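Local coordinates for protein insecticidal Delta-Endotoxin Cry8Ea1 (Bacillus Thuringiensis, PDB 3EB7) that kills susceptible insect larvae as a three-domain Bacillus thuringiensis crystal toxin, probably by binding gut-cell receptors and forming pores in the membrane, at residues L266-I280 and R415-V429. Sequence-based numbering, arbitrary orientation.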
ATOM      1  N   LEU A 266      14.146  17.998  -4.792  1.00 17.00           N
ATOM      2  CA  LEU A 266      12.861  17.366  -5.151  1.00 17.07           C
ATOM      3  C   LEU A 266      12.324  16.435  -4.055  1.00 17.30           C
ATOM      4  O   LEU A 266      11.133  16.473  -3.750  1.00 17.11           O
ATOM      5  CB  LEU A 266      12.941  16.603  -6.482  1.00 15.91           C
ATOM      6  CG  LEU A 266      13.240  17.462  -7.718  1.00 16.81           C
ATOM      7  CD1 LEU A 266      12.941  16.656  -8.957  1.00 13.76           C
ATOM      8  CD2 LEU A 266      12.377  18.803  -7.718  1.00 14.04           C
ATOM      9  N   GLU A 267      13.191  15.604  -3.496  1.00 17.32           N
ATOM     10  CA  GLU A 267      12.776  14.667  -2.457  1.00 19.62           C
ATOM     11  C   GLU A 267      12.237  15.419  -1.228  1.00 20.59           C
ATOM     12  O   GLU A 267      11.225  15.046  -0.656  1.00 21.42           O
ATOM     13  CB  GLU A 267      13.922  13.713  -2.067  1.00 19.21           C
ATOM     14  CG  GLU A 267      13.533  12.624  -1.065  1.00 20.35           C
ATOM     15  CD  GLU A 267      12.567  11.523  -1.628  1.00 23.20           C
ATOM     16  OE1 GLU A 267      12.316  11.454  -2.853  1.00 25.04           O
ATOM     17  OE2 GLU A 267      12.064  10.696  -0.828  1.00 22.74           O
ATOM     18  N   SER A 268      12.879  16.512  -0.862  1.00 21.80           N
ATOM     19  CA  SER A 268      12.414  17.279   0.289  1.00 23.45           C
ATOM     20  C   SER A 268      11.236  18.254  -0.023  1.00 23.42           C
ATOM     21  O   SER A 268      10.584  18.762   0.884  1.00 23.29           O
ATOM     22  CB  SER A 268      13.615  17.950   0.977  1.00 23.41           C
ATOM     23  OG  SER A 268      13.776  19.241   0.457  1.00 26.68           O
ATOM     24  N   THR A 269      10.915  18.451  -1.302  1.00 23.75           N
ATOM     25  CA  THR A 269       9.816  19.340  -1.691  1.00 23.31           C
ATOM     26  C   THR A 269       8.580  18.607  -2.250  1.00 23.35           C
ATOM     27  O   THR A 269       7.442  18.980  -1.900  1.00 23.75           O
ATOM     28  CB  THR A 269      10.276  20.401  -2.720  1.00 24.01           C
ATOM     29  OG1 THR A 269      11.522  20.991  -2.317  1.00 24.40           O
ATOM     30  CG2 THR A 269       9.250  21.466  -2.893  1.00 24.18           C
ATOM     31  N   PHE A 270       8.781  17.601  -3.116  1.00 21.81           N
ATOM     32  CA  PHE A 270       7.665  16.845  -3.683  1.00 20.83           C
ATOM     33  C   PHE A 270       6.965  15.895  -2.693  1.00 21.45           C
ATOM     34  O   PHE A 270       5.764  15.612  -2.834  1.00 21.16           O
ATOM     35  CB  PHE A 270       8.115  16.024  -4.871  1.00 20.76           C
ATOM     36  CG  PHE A 270       8.131  16.769  -6.177  1.00 20.08           C
ATOM     37  CD1 PHE A 270       8.952  16.335  -7.210  1.00 19.80           C
ATOM     38  CD2 PHE A 270       7.328  17.885  -6.388  1.00 19.12           C
ATOM     39  CE1 PHE A 270       8.956  16.973  -8.443  1.00 20.07           C
ATOM     40  CE2 PHE A 270       7.314  18.534  -7.636  1.00 20.59           C
ATOM     41  CZ  PHE A 270       8.124  18.092  -8.654  1.00 20.33           C
ATOM     42  N   ILE A 271       7.734  15.398  -1.725  1.00 20.19           N
ATOM     43  CA  ILE A 271       7.311  14.432  -0.744  1.00 19.97           C
ATOM     44  C   ILE A 271       6.986  15.192   0.555  1.00 20.79           C
ATOM     45  O   ILE A 271       7.755  16.034   1.011  1.00 20.18           O
ATOM     46  CB  ILE A 271       8.420  13.337  -0.512  1.00 19.92           C
ATOM     47  CG1 ILE A 271       8.815  12.682  -1.841  1.00 18.53           C
ATOM     48  CG2 ILE A 271       7.972  12.218   0.481  1.00 19.61           C
ATOM     49  CD1 ILE A 271       7.641  12.147  -2.655  1.00 16.72           C
ATOM     50  N   ARG A 272       5.821  14.880   1.110  1.00 20.46           N
ATOM     51  CA  ARG A 272       5.319  15.521   2.293  1.00 21.80           C
ATOM     52  C   ARG A 272       6.151  15.069   3.467  1.00 21.73           C
ATOM     53  O   ARG A 272       6.452  13.880   3.580  1.00 21.68           O
ATOM     54  CB  ARG A 272       3.870  15.066   2.558  1.00 20.50           C
ATOM     55  CG  ARG A 272       2.833  15.751   1.706  1.00 23.88           C
ATOM     56  CD  ARG A 272       1.654  16.160   2.617  1.00 24.87           C
ATOM     57  NE  ARG A 272       0.646  15.152   2.504  1.00 21.02           N
ATOM     58  CZ  ARG A 272      -0.449  15.063   3.248  1.00 20.23           C
ATOM     59  NH1 ARG A 272      -0.718  15.924   4.222  1.00 14.61           N
ATOM     60  NH2 ARG A 272      -1.292  14.077   2.980  1.00 17.20           N
ATOM     61  N   GLY A 273       6.459  15.993   4.365  1.00 22.35           N
ATOM     62  CA  GLY A 273       6.755  15.600   5.736  1.00 23.75           C
ATOM     63  C   GLY A 273       5.818  14.503   6.265  1.00 24.28           C
ATOM     64  O   GLY A 273       4.654  14.371   5.843  1.00 24.67           O
ATOM     65  N   LYS A 274       6.336  13.695   7.182  1.00 24.84           N
ATOM     66  CA  LYS A 274       5.531  12.703   7.879  1.00 25.55           C
ATOM     67  C   LYS A 274       4.274  13.364   8.528  1.00 24.27           C
ATOM     68  O   LYS A 274       4.328  14.505   8.963  1.00 24.14           O
ATOM     69  CB  LYS A 274       6.427  11.929   8.875  1.00 26.93           C
ATOM     70  CG  LYS A 274       7.454  10.975   8.198  1.00 27.61           C
ATOM     71  CD  LYS A 274       6.774   9.706   7.617  1.00 28.49           C
ATOM     72  CE  LYS A 274       7.762   8.607   7.201  1.00 30.81           C
ATOM     73  NZ  LYS A 274       9.144   9.119   6.921  1.00 34.86           N
ATOM     74  N   HIS A 275       3.129  12.684   8.480  1.00 22.55           N
ATOM     75  CA  HIS A 275       1.847  13.300   8.884  1.00 21.73           C
ATOM     76  C   HIS A 275       0.921  12.156   9.236  1.00 21.02           C
ATOM     77  O   HIS A 275       1.166  11.002   8.858  1.00 21.43           O
ATOM     78  CB  HIS A 275       1.210  14.106   7.709  1.00 21.74           C
ATOM     79  CG  HIS A 275       1.112  13.316   6.420  1.00 19.32           C
ATOM     80  ND1 HIS A 275      -0.036  12.653   6.037  1.00 14.91           N
ATOM     81  CD2 HIS A 275       2.040  13.042   5.468  1.00 16.85           C
ATOM     82  CE1 HIS A 275       0.189  12.008   4.899  1.00 18.21           C
ATOM     83  NE2 HIS A 275       1.436  12.237   4.523  1.00 15.15           N
ATOM     84  N   LEU A 276      -0.143  12.479   9.953  1.00 19.88           N
ATOM     85  CA  LEU A 276      -1.193  11.525  10.259  1.00 19.47           C
ATOM     86  C   LEU A 276      -2.012  11.276   9.007  1.00 19.13           C
ATOM     87  O   LEU A 276      -2.148  12.157   8.155  1.00 19.58           O
ATOM     88  CB  LEU A 276      -2.105  12.104  11.370  1.00 19.83           C
ATOM     89  CG  LEU A 276      -1.458  12.038  12.757  1.00 20.42           C
ATOM     90  CD1 LEU A 276      -2.024  13.157  13.604  1.00 20.57           C
ATOM     91  CD2 LEU A 276      -1.651  10.626  13.383  1.00 19.55           C
ATOM     92  N   PHE A 277      -2.563  10.084   8.882  1.00 19.20           N
ATOM     93  CA  PHE A 277      -3.342   9.743   7.695  1.00 19.06           C
ATOM     94  C   PHE A 277      -4.410  10.820   7.456  1.00 19.01           C
ATOM     95  O   PHE A 277      -5.136  11.173   8.363  1.00 18.49           O
ATOM     96  CB  PHE A 277      -3.978   8.367   7.886  1.00 18.87           C
ATOM     97  CG  PHE A 277      -4.706   7.866   6.666  1.00 20.19           C
ATOM     98  CD1 PHE A 277      -4.013   7.244   5.624  1.00 18.75           C
ATOM     99  CD2 PHE A 277      -6.081   8.028   6.546  1.00 20.36           C
ATOM    100  CE1 PHE A 277      -4.680   6.767   4.488  1.00 17.20           C
ATOM    101  CE2 PHE A 277      -6.742   7.569   5.411  1.00 20.59           C
ATOM    102  CZ  PHE A 277      -6.019   6.933   4.373  1.00 17.92           C
ATOM    103  N   ASP A 278      -4.488  11.379   6.257  1.00 19.65           N
ATOM    104  CA  ASP A 278      -5.438  12.500   6.029  1.00 20.08           C
ATOM    105  C   ASP A 278      -6.206  12.460   4.695  1.00 19.53           C
ATOM    106  O   ASP A 278      -5.924  11.649   3.830  1.00 18.87           O
ATOM    107  CB  ASP A 278      -4.782  13.872   6.260  1.00 20.45           C
ATOM    108  CG  ASP A 278      -3.626  14.162   5.307  1.00 22.98           C
ATOM    109  OD1 ASP A 278      -3.400  13.387   4.359  1.00 25.90           O
ATOM    110  OD2 ASP A 278      -2.940  15.204   5.492  1.00 27.86           O
ATOM    111  N   PHE A 279      -7.197  13.325   4.576  1.00 20.28           N
ATOM    112  CA  PHE A 279      -8.042  13.412   3.373  1.00 20.97           C
ATOM    113  C   PHE A 279      -8.089  14.842   2.911  1.00 20.73           C
ATOM    114  O   PHE A 279      -8.253  15.735   3.745  1.00 21.33           O
ATOM    115  CB  PHE A 279      -9.470  12.935   3.668  1.00 20.19           C
ATOM    116  CG  PHE A 279      -9.557  11.465   3.937  1.00 20.32           C
ATOM    117  CD1 PHE A 279      -9.527  10.975   5.264  1.00 21.06           C
ATOM    118  CD2 PHE A 279      -9.619  10.560   2.882  1.00 15.68           C
ATOM    119  CE1 PHE A 279      -9.577   9.590   5.507  1.00 17.42           C
ATOM    120  CE2 PHE A 279      -9.680   9.195   3.112  1.00 15.59           C
ATOM    121  CZ  PHE A 279      -9.653   8.707   4.413  1.00 18.85           C
ATOM    122  N   ILE A 280      -7.935  15.046   1.602  1.00 19.88           N
ATOM    123  CA  ILE A 280      -8.107  16.359   0.995  1.00 20.11           C
ATOM    124  C   ILE A 280      -9.523  16.875   1.204  1.00 19.30           C
ATOM    125  O   ILE A 280     -10.484  16.129   1.031  1.00 19.31           O
ATOM    126  CB  ILE A 280      -7.686  16.369  -0.533  1.00 19.86           C
ATOM    127  CG1 ILE A 280      -7.696  17.779  -1.103  1.00 19.41           C
ATOM    128  CG2 ILE A 280      -8.613  15.463  -1.400  1.00 21.40           C
ATOM    129  CD1 ILE A 280      -6.842  17.935  -2.389  1.00 21.89           C
ATOM    130  N   ARG A 415      -7.214   6.921  -4.169  1.00 16.96           N
ATOM    131  CA  ARG A 415      -7.914   8.209  -4.211  1.00 16.47           C
ATOM    132  C   ARG A 415      -6.850   9.290  -4.095  1.00 16.48           C
ATOM    133  O   ARG A 415      -5.794   9.030  -3.493  1.00 16.42           O
ATOM    134  CB  ARG A 415      -8.904   8.315  -3.050  1.00 16.92           C
ATOM    135  CG  ARG A 415      -8.216   8.372  -1.708  1.00 14.29           C
ATOM    136  CD  ARG A 415      -9.160   8.682  -0.612  1.00 17.17           C
ATOM    137  NE  ARG A 415      -9.937   7.514  -0.219  1.00 19.37           N
ATOM    138  CZ  ARG A 415      -9.457   6.439   0.399  1.00 19.87           C
ATOM    139  NH1 ARG A 415      -8.176   6.365   0.750  1.00 19.78           N
ATOM    140  NH2 ARG A 415     -10.277   5.443   0.696  1.00 19.99           N
ATOM    141  N   LEU A 416      -7.116  10.483  -4.650  1.00 15.95           N
ATOM    142  CA  LEU A 416      -6.188  11.616  -4.548  1.00 16.20           C
ATOM    143  C   LEU A 416      -6.129  12.076  -3.089  1.00 16.80           C
ATOM    144  O   LEU A 416      -7.179  12.283  -2.455  1.00 16.35           O
ATOM    145  CB  LEU A 416      -6.588  12.794  -5.455  1.00 16.01           C
ATOM    146  CG  LEU A 416      -5.624  14.005  -5.479  1.00 16.71           C
ATOM    147  CD1 LEU A 416      -4.272  13.559  -6.062  1.00 13.94           C
ATOM    148  CD2 LEU A 416      -6.220  15.182  -6.288  1.00 16.19           C
ATOM    149  N   ASN A 417      -4.909  12.254  -2.581  1.00 16.25           N
ATOM    150  CA  ASN A 417      -4.704  12.633  -1.211  1.00 17.17           C
ATOM    151  C   ASN A 417      -4.125  14.042  -1.067  1.00 17.21           C
ATOM    152  O   ASN A 417      -4.508  14.784  -0.165  1.00 18.13           O
ATOM    153  CB  ASN A 417      -3.786  11.598  -0.527  1.00 18.61           C
ATOM    154  CG  ASN A 417      -3.512  11.906   0.960  1.00 21.00           C
ATOM    155  OD1 ASN A 417      -4.302  12.547   1.648  1.00 27.25           O
ATOM    156  ND2 ASN A 417      -2.390  11.462   1.434  1.00 22.74           N
ATOM    157  N   TYR A 418      -3.199  14.417  -1.936  1.00 16.70           N
ATOM    158  CA  TYR A 418      -2.489  15.656  -1.770  1.00 16.61           C
ATOM    159  C   TYR A 418      -1.828  16.077  -3.090  1.00 17.14           C
ATOM    160  O   TYR A 418      -1.702  15.271  -4.025  1.00 17.05           O
ATOM    161  CB  TYR A 418      -1.437  15.478  -0.654  1.00 17.16           C
ATOM    162  CG  TYR A 418      -1.197  16.729   0.171  1.00 17.53           C
ATOM    163  CD1 TYR A 418      -2.096  17.112   1.178  1.00 15.97           C
ATOM    164  CD2 TYR A 418      -0.070  17.527  -0.058  1.00 14.93           C
ATOM    165  CE1 TYR A 418      -1.864  18.290   1.927  1.00 15.23           C
ATOM    166  CE2 TYR A 418       0.173  18.692   0.689  1.00 14.93           C
ATOM    167  CZ  TYR A 418      -0.724  19.060   1.660  1.00 15.37           C
ATOM    168  OH  TYR A 418      -0.488  20.205   2.372  1.00 18.81           O
ATOM    169  N   VAL A 419      -1.421  17.348  -3.147  1.00 18.04           N
ATOM    170  CA  VAL A 419      -0.662  17.943  -4.240  1.00 17.44           C
ATOM    171  C   VAL A 419       0.496  18.795  -3.692  1.00 18.28           C
ATOM    172  O   VAL A 419       0.283  19.734  -2.901  1.00 18.51           O
ATOM    173  CB  VAL A 419      -1.558  18.861  -5.120  1.00 17.70           C
ATOM    174  CG1 VAL A 419      -0.861  19.197  -6.429  1.00 17.33           C
ATOM    175  CG2 VAL A 419      -2.936  18.208  -5.431  1.00 19.20           C
ATOM    176  N   THR A 420       1.722  18.466  -4.121  1.00 18.20           N
ATOM    177  CA  THR A 420       2.912  19.290  -3.883  1.00 18.40           C
ATOM    178  C   THR A 420       3.366  19.907  -5.207  1.00 18.80           C
ATOM    179  O   THR A 420       2.838  19.571  -6.266  1.00 18.80           O
ATOM    180  CB  THR A 420       4.043  18.482  -3.264  1.00 18.03           C
ATOM    181  OG1 THR A 420       4.391  17.404  -4.155  1.00 18.28           O
ATOM    182  CG2 THR A 420       3.569  17.916  -1.919  1.00 17.20           C
ATOM    183  N   PHE A 421       4.340  20.805  -5.166  1.00 19.02           N
ATOM    184  CA  PHE A 421       4.589  21.639  -6.327  1.00 19.55           C
ATOM    185  C   PHE A 421       5.991  22.224  -6.252  1.00 20.59           C
ATOM    186  O   PHE A 421       6.501  22.449  -5.151  1.00 21.68           O
ATOM    187  CB  PHE A 421       3.490  22.729  -6.355  1.00 19.45           C
ATOM    188  CG  PHE A 421       3.478  23.611  -7.581  1.00 17.94           C
ATOM    189  CD1 PHE A 421       2.851  23.209  -8.748  1.00 19.09           C
ATOM    190  CD2 PHE A 421       4.006  24.893  -7.525  1.00 16.86           C
ATOM    191  CE1 PHE A 421       2.837  24.046  -9.893  1.00 17.34           C
ATOM    192  CE2 PHE A 421       3.981  25.736  -8.650  1.00 16.48           C
ATOM    193  CZ  PHE A 421       3.398  25.315  -9.832  1.00 16.69           C
ATOM    194  N   ILE A 422       6.629  22.413  -7.413  1.00 20.63           N
ATOM    195  CA  ILE A 422       7.791  23.291  -7.545  1.00 20.68           C
ATOM    196  C   ILE A 422       7.489  24.305  -8.644  1.00 21.20           C
ATOM    197  O   ILE A 422       6.634  24.055  -9.494  1.00 20.18           O
ATOM    198  CB  ILE A 422       9.115  22.517  -7.913  1.00 20.53           C
ATOM    199  CG1 ILE A 422       8.984  21.831  -9.280  1.00 19.23           C
ATOM    200  CG2 ILE A 422       9.470  21.516  -6.843  1.00 20.60           C
ATOM    201  CD1 ILE A 422      10.224  21.078  -9.766  1.00 21.21           C
ATOM    202  N   ARG A 423       8.222  25.418  -8.633  1.00 22.95           N
ATOM    203  CA  ARG A 423       8.158  26.498  -9.628  1.00 24.52           C
ATOM    204  C   ARG A 423       9.362  26.428 -10.559  1.00 26.07           C
ATOM    205  O   ARG A 423      10.407  25.924 -10.163  1.00 25.89           O
ATOM    206  CB  ARG A 423       8.214  27.863  -8.929  1.00 24.42           C
ATOM    207  CG  ARG A 423       6.851  28.536  -8.673  1.00 26.81           C
ATOM    208  CD  ARG A 423       6.223  28.942  -9.975  1.00 30.47           C
ATOM    209  NE  ARG A 423       5.830  30.331  -9.976  1.00 31.74           N
ATOM    210  CZ  ARG A 423       5.482  31.034 -11.052  1.00 30.70           C
ATOM    211  NH1 ARG A 423       5.459  30.501 -12.284  1.00 26.46           N
ATOM    212  NH2 ARG A 423       5.161  32.304 -10.864  1.00 30.75           N
ATOM    213  N   ASN A 424       9.216  26.974 -11.780  1.00 27.42           N
ATOM    214  CA  ASN A 424      10.303  27.078 -12.774  1.00 28.12           C
ATOM    215  C   ASN A 424      11.244  25.905 -12.769  1.00 27.26           C
ATOM    216  O   ASN A 424      12.369  26.046 -12.267  1.00 27.93           O
ATOM    217  CB  ASN A 424      11.181  28.319 -12.559  1.00 29.82           C
ATOM    218  CG  ASN A 424      10.398  29.552 -12.238  1.00 32.24           C
ATOM    219  OD1 ASN A 424      10.892  30.412 -11.486  1.00 37.54           O
ATOM    220  ND2 ASN A 424       9.185  29.673 -12.792  1.00 33.31           N
ATOM    221  N   PRO A 425      10.814  24.765 -13.343  1.00 25.93           N
ATOM    222  CA  PRO A 425       9.525  24.599 -14.047  1.00 25.12           C
ATOM    223  C   PRO A 425       8.311  24.380 -13.094  1.00 24.11           C
ATOM    224  O   PRO A 425       8.483  23.847 -11.995  1.00 23.95           O
ATOM    225  CB  PRO A 425       9.777  23.379 -14.915  1.00 24.45           C
ATOM    226  CG  PRO A 425      10.744  22.565 -14.111  1.00 24.92           C
ATOM    227  CD  PRO A 425      11.602  23.527 -13.334  1.00 25.53           C
ATOM    228  N   ASP A 426       7.117  24.815 -13.511  1.00 22.97           N
ATOM    229  CA  ASP A 426       5.900  24.743 -12.678  1.00 22.15           C
ATOM    230  C   ASP A 426       5.324  23.341 -12.785  1.00 21.34           C
ATOM    231  O   ASP A 426       4.631  22.998 -13.774  1.00 20.39           O
ATOM    232  CB  ASP A 426       4.874  25.793 -13.117  1.00 22.36           C
ATOM    233  CG  ASP A 426       5.434  27.232 -13.066  1.00 25.71           C
ATOM    234  OD1 ASP A 426       6.325  27.510 -12.222  1.00 26.69           O
ATOM    235  OD2 ASP A 426       4.977  28.100 -13.853  1.00 27.51           O
ATOM    236  N   VAL A 427       5.686  22.513 -11.809  1.00 19.22           N
ATOM    237  CA  VAL A 427       5.361  21.106 -11.846  1.00 18.25           C
ATOM    238  C   VAL A 427       4.748  20.588 -10.524  1.00 18.43           C
ATOM    239  O   VAL A 427       5.427  20.549  -9.500  1.00 18.64           O
ATOM    240  CB  VAL A 427       6.600  20.214 -12.230  1.00 17.86           C
ATOM    241  CG1 VAL A 427       6.191  18.775 -12.333  1.00 16.23           C
ATOM    242  CG2 VAL A 427       7.240  20.647 -13.528  1.00 14.71           C
ATOM    243  N   PRO A 428       3.463  20.186 -10.564  1.00 18.39           N
ATOM    244  CA  PRO A 428       2.806  19.499  -9.436  1.00 17.78           C
ATOM    245  C   PRO A 428       3.071  17.991  -9.361  1.00 17.78           C
ATOM    246  O   PRO A 428       3.389  17.344 -10.371  1.00 17.80           O
ATOM    247  CB  PRO A 428       1.307  19.778  -9.663  1.00 18.03           C
ATOM    248  CG  PRO A 428       1.153  20.167 -11.150  1.00 16.58           C
ATOM    249  CD  PRO A 428       2.547  20.415 -11.717  1.00 17.79           C
ATOM    250  N   VAL A 429       2.977  17.439  -8.152  1.00 16.79           N
ATOM    251  CA  VAL A 429       3.027  15.991  -7.960  1.00 16.14           C
ATOM    252  C   VAL A 429       1.751  15.634  -7.203  1.00 16.89           C
ATOM    253  O   VAL A 429       1.352  16.344  -6.280  1.00 16.97           O
ATOM    254  CB  VAL A 429       4.336  15.555  -7.182  1.00 16.37           C
ATOM    255  CG1 VAL A 429       4.278  14.132  -6.695  1.00 15.14           C
ATOM    256  CG2 VAL A 429       5.554  15.720  -8.065  1.00 14.51           C
TER
HETATM  257  O   HOH W   1      -8.050  12.316  -0.071  1.00 21.99           O
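The guanidinium of Arg272 is sandwiched: one face lies on the Tyr418 ring, centres 3.7 Å apart and planes at 4°, which meets the geometry of a stacked cation-pi pair, while the His275 ring covers the opposite face. The bend at chi2 (-135°) brings CD over the same tyrosine face as a CH-pi contact, and the further bend at chi3 lays the guanidinium flat on the ring. In the guanidinium plane, NH1 and NH2 grip Asp278 end-on, NH1 reaching OD2 at 2.7 Å and NH2 reaching OD1 at 2.6 Å, both through syn lone pairs; Glu241 is a second acidic partner of NH2 and also binds His275. The amide of Asn417 stands at another edge. Farther along, one face of the Phe270 ring is covered by Val429 CG2 and its edge meets Val427 O, whereas Ile422 CG2 approaches CE2 obliquely at 3.8 Å. Thr420 OG1 donates to Phe270 O at 2.6 Å, 22° from the carbonyl plane. A water bridges Ile280 N and Leu416 O. Opposite Ser431, edge strand 414-422 carries a classic beta bulge, Asn417 and Tyr418 pairing with that single residue. Helix 263-270 and the following loop thus pack on the hairpin of strands 414-422 and 427-434, part of the three-sheet beta-prism of domain II in three-domain Cry toxins.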